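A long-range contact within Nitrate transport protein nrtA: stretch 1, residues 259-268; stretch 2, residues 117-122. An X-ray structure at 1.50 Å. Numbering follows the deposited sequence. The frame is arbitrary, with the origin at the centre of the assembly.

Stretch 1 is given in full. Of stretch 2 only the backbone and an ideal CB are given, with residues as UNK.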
# COMPACT_ATOMS: atom_id res chain seq x y z
N LEU A 259 15.12 13.86 -3.14
CA LEU A 259 14.45 12.58 -3.44
C LEU A 259 12.94 12.79 -3.51
O LEU A 259 12.27 12.23 -4.39
CB LEU A 259 14.73 11.52 -2.36
CG LEU A 259 16.09 10.88 -2.28
CD1 LEU A 259 16.03 9.88 -1.12
CD2 LEU A 259 16.44 10.17 -3.60
N LEU A 260 12.38 13.56 -2.56
CA LEU A 260 10.95 13.80 -2.51
C LEU A 260 10.47 14.50 -3.76
O LEU A 260 9.47 14.14 -4.32
CB LEU A 260 10.57 14.60 -1.26
CG LEU A 260 9.48 14.10 -0.33
CD1 LEU A 260 9.04 15.26 0.55
CD2 LEU A 260 8.29 13.45 -1.07
N MET A 261 11.20 15.53 -4.20
CA MET A 261 10.77 16.24 -5.41
C MET A 261 10.86 15.30 -6.61
O MET A 261 9.97 15.34 -7.47
CB MET A 261 11.64 17.48 -5.63
CG MET A 261 11.43 18.53 -4.53
SD MET A 261 12.27 20.13 -4.85
CE MET A 261 13.82 19.63 -4.71
N ALA A 262 11.89 14.46 -6.68
CA ALA A 262 12.00 13.52 -7.79
C ALA A 262 10.82 12.55 -7.78
O ALA A 262 10.23 12.26 -8.82
CB ALA A 262 13.29 12.75 -7.70
N VAL A 263 10.46 12.07 -6.58
CA VAL A 263 9.31 11.15 -6.49
C VAL A 263 7.99 11.84 -6.87
O VAL A 263 7.14 11.25 -7.53
CB VAL A 263 9.23 10.55 -5.06
CG1 VAL A 263 7.89 9.81 -4.84
CG2 VAL A 263 10.38 9.53 -4.86
N MET A 264 7.80 13.09 -6.47
CA MET A 264 6.59 13.82 -6.83
C MET A 264 6.47 14.00 -8.35
O MET A 264 5.38 13.85 -8.92
CB MET A 264 6.62 15.20 -6.21
CG MET A 264 6.37 15.21 -4.75
SD MET A 264 6.46 16.90 -4.11
CE MET A 264 6.10 16.54 -2.52
N GLU A 265 7.58 14.35 -9.00
CA GLU A 265 7.50 14.52 -10.45
C GLU A 265 7.23 13.16 -11.09
O GLU A 265 6.48 13.08 -12.04
CB GLU A 265 8.80 15.10 -11.01
CG GLU A 265 8.99 16.58 -10.68
CD GLU A 265 9.52 17.33 -11.88
OE1 GLU A 265 10.63 17.01 -12.33
OE2 GLU A 265 8.82 18.24 -12.37
N ALA A 266 7.82 12.09 -10.55
CA ALA A 266 7.56 10.77 -11.13
C ALA A 266 6.10 10.41 -10.92
O ALA A 266 5.47 9.76 -11.78
CB ALA A 266 8.47 9.72 -10.51
N GLN A 267 5.53 10.79 -9.78
CA GLN A 267 4.11 10.52 -9.53
C GLN A 267 3.21 11.23 -10.55
O GLN A 267 2.24 10.67 -11.03
CB GLN A 267 3.71 10.96 -8.12
CG GLN A 267 4.18 10.01 -7.03
CD GLN A 267 3.79 10.51 -5.66
OE1 GLN A 267 4.16 11.62 -5.27
NE2 GLN A 267 3.04 9.70 -4.91
N GLN A 268 3.54 12.49 -10.85
CA GLN A 268 2.76 13.26 -11.82
C GLN A 268 2.86 12.60 -13.19
O GLN A 268 1.87 12.52 -13.93
CB GLN A 268 3.30 14.68 -11.85
CG GLN A 268 2.91 15.47 -10.61
CD GLN A 268 3.54 16.83 -10.58
OE1 GLN A 268 4.67 16.99 -10.12
NE2 GLN A 268 2.82 17.81 -11.07
N UNK A 117 7.39 9.26 7.15
CA UNK A 117 6.65 9.08 5.90
C UNK A 117 6.74 10.46 5.23
O UNK A 117 6.31 11.49 5.77
CB UNK A 117 5.21 8.62 6.12
N UNK A 118 7.33 10.45 4.04
CA UNK A 118 7.53 11.70 3.26
C UNK A 118 6.42 11.97 2.27
O UNK A 118 6.18 13.12 1.91
CB UNK A 118 8.86 11.64 2.50
N UNK A 119 5.73 10.92 1.83
CA UNK A 119 4.64 11.06 0.89
C UNK A 119 3.81 9.79 0.89
O UNK A 119 4.27 8.72 1.36
CB UNK A 119 5.16 11.37 -0.51
N UNK A 120 2.62 9.88 0.33
CA UNK A 120 1.80 8.67 0.12
C UNK A 120 2.13 8.36 -1.34
O UNK A 120 2.02 9.25 -2.20
CB UNK A 120 0.31 8.87 0.38
N UNK A 121 2.58 7.15 -1.64
CA UNK A 121 2.88 6.81 -3.04
C UNK A 121 1.61 6.66 -3.89
O UNK A 121 1.61 7.04 -5.07
CB UNK A 121 3.69 5.51 -3.10
N UNK A 122 0.53 6.15 -3.32
CA UNK A 122 -0.71 5.94 -4.06
C UNK A 122 -1.91 5.74 -3.18
O UNK A 122 -1.77 5.48 -1.99
CB UNK A 122 -0.57 4.73 -4.99

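The helix of stretch 1 runs nearly parallel to the strand that opens stretch 2, their axes 7° apart and 9.3 Å at closest approach. Leu260, Val263 and Gln267, three or four residues apart and therefore on one side of the helix, turn their CA-to-CB bonds toward stretch 2. They offer two apolar side chains followed by an amide.

Position 117 has extended backbone angles (-108/120), and nothing of stretch 1 lies within 5.5 Å of its ideal CB. The helix sets no requirement here; the extended backbone accommodates many residues, β-branched ones comfortably. The deposited residue is Ile117, which makes no contact with the helix.

At position 118 the CA-to-CB bond points toward the helix, and the ideal CB lies only 3.8 Å from Leu260 CG. What waits there is hydrocarbon, with no charge or side-chain donor to reward a polar group, so an apolar residue is expected: alanine would already touch, and a longer chain can turn aside from Leu260 and stay in contact with it. The backbone angles, -94/-25, are not those of a regular extended strand, but they exclude few residues. Leu118 occupies the place, its CB 3.8 Å from Leu260 CG; with chi1 in m and chi2 in t, Leu118 CD1 lies alongside, 4.3 Å from Leu260 CG. The packing has a small price: Leu260 CD2 lies 3.7 Å from Leu118 O, and this carbonyl oxygen finds no hydrogen-bonding partner.

Position 119 also points toward the helix, and it is the most closely surrounded. Its ideal CB is 3.8 Å from Leu260 CD2, 4.9 Å from Gln267 OE1 and 5.3 Å from Val263 CG1. With neighbours this near, a small side chain such as alanine or serine, or glycine with none, would be easiest to place. Ala119 is found, and its CB packs against Leu260 CD2 at 3.8 Å, close enough to make an apolar contact of its single methyl.

Position 120 points away, the reverse of 119; the pattern is not simple alternation, because 118, with its -94/-25 angles, also points toward the helix. The ideal CB has no helix atom within 5.5 Å. Many side chains would fit, including long polar ones. The helix instead engages the main chain, for Gln267 NE2 donates a hydrogen bond to the carbonyl O of this residue at 2.9 Å. Arg120 is deposited, and its guanidinium nitrogens NH1 and NH2 bond elsewhere in the structure.

At position 121 the CA-to-CB bond runs sideways, with the ideal CB 4.6 Å from Gln267 NE2. A polar acceptor might seem attractive, yet that amide also donates to the backbone O of 121 at 3.0 Å, so both its hydrogens are engaged. A branched apolar chain could instead bend toward Val263. Leu121 does so: its end comes nearer the helix, and CD2 packs 3.9 Å from Val263 CG1.

Position 122 points sideways, and no stretch 1 atom lies within 5.5 Å of its ideal CB, so the helix sets little requirement. The residue is Asn122, whose amide is satisfied by other hydrogen bonds.

Stretch 2 117-122: ILARLN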
# COMPACT_ATOMS: atom_id res chain seq x y z
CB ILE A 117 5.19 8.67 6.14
CG1 ILE A 117 5.15 7.21 6.58
CG2 ILE A 117 4.36 8.92 4.87
CD1 ILE A 117 3.70 6.77 6.93
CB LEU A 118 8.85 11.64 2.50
CG LEU A 118 10.07 11.38 3.39
CD1 LEU A 118 11.32 11.35 2.48
CD2 LEU A 118 10.20 12.41 4.48
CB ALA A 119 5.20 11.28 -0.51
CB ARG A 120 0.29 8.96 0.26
CG ARG A 120 -0.59 7.71 0.35
CD ARG A 120 -0.44 7.07 1.73
NE ARG A 120 -0.94 8.01 2.74
CZ ARG A 120 -0.54 8.08 4.02
NH1 ARG A 120 0.38 7.25 4.52
NH2 ARG A 120 -0.99 9.07 4.80
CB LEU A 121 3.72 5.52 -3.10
CG LEU A 121 5.21 5.75 -2.84
CD1 LEU A 121 5.94 4.43 -2.80
CD2 LEU A 121 5.82 6.62 -3.96
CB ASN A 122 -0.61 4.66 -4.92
CG ASN A 122 -0.77 3.39 -4.08
OD1 ASN A 122 0.02 3.14 -3.16
ND2 ASN A 122 -1.81 2.61 -4.36
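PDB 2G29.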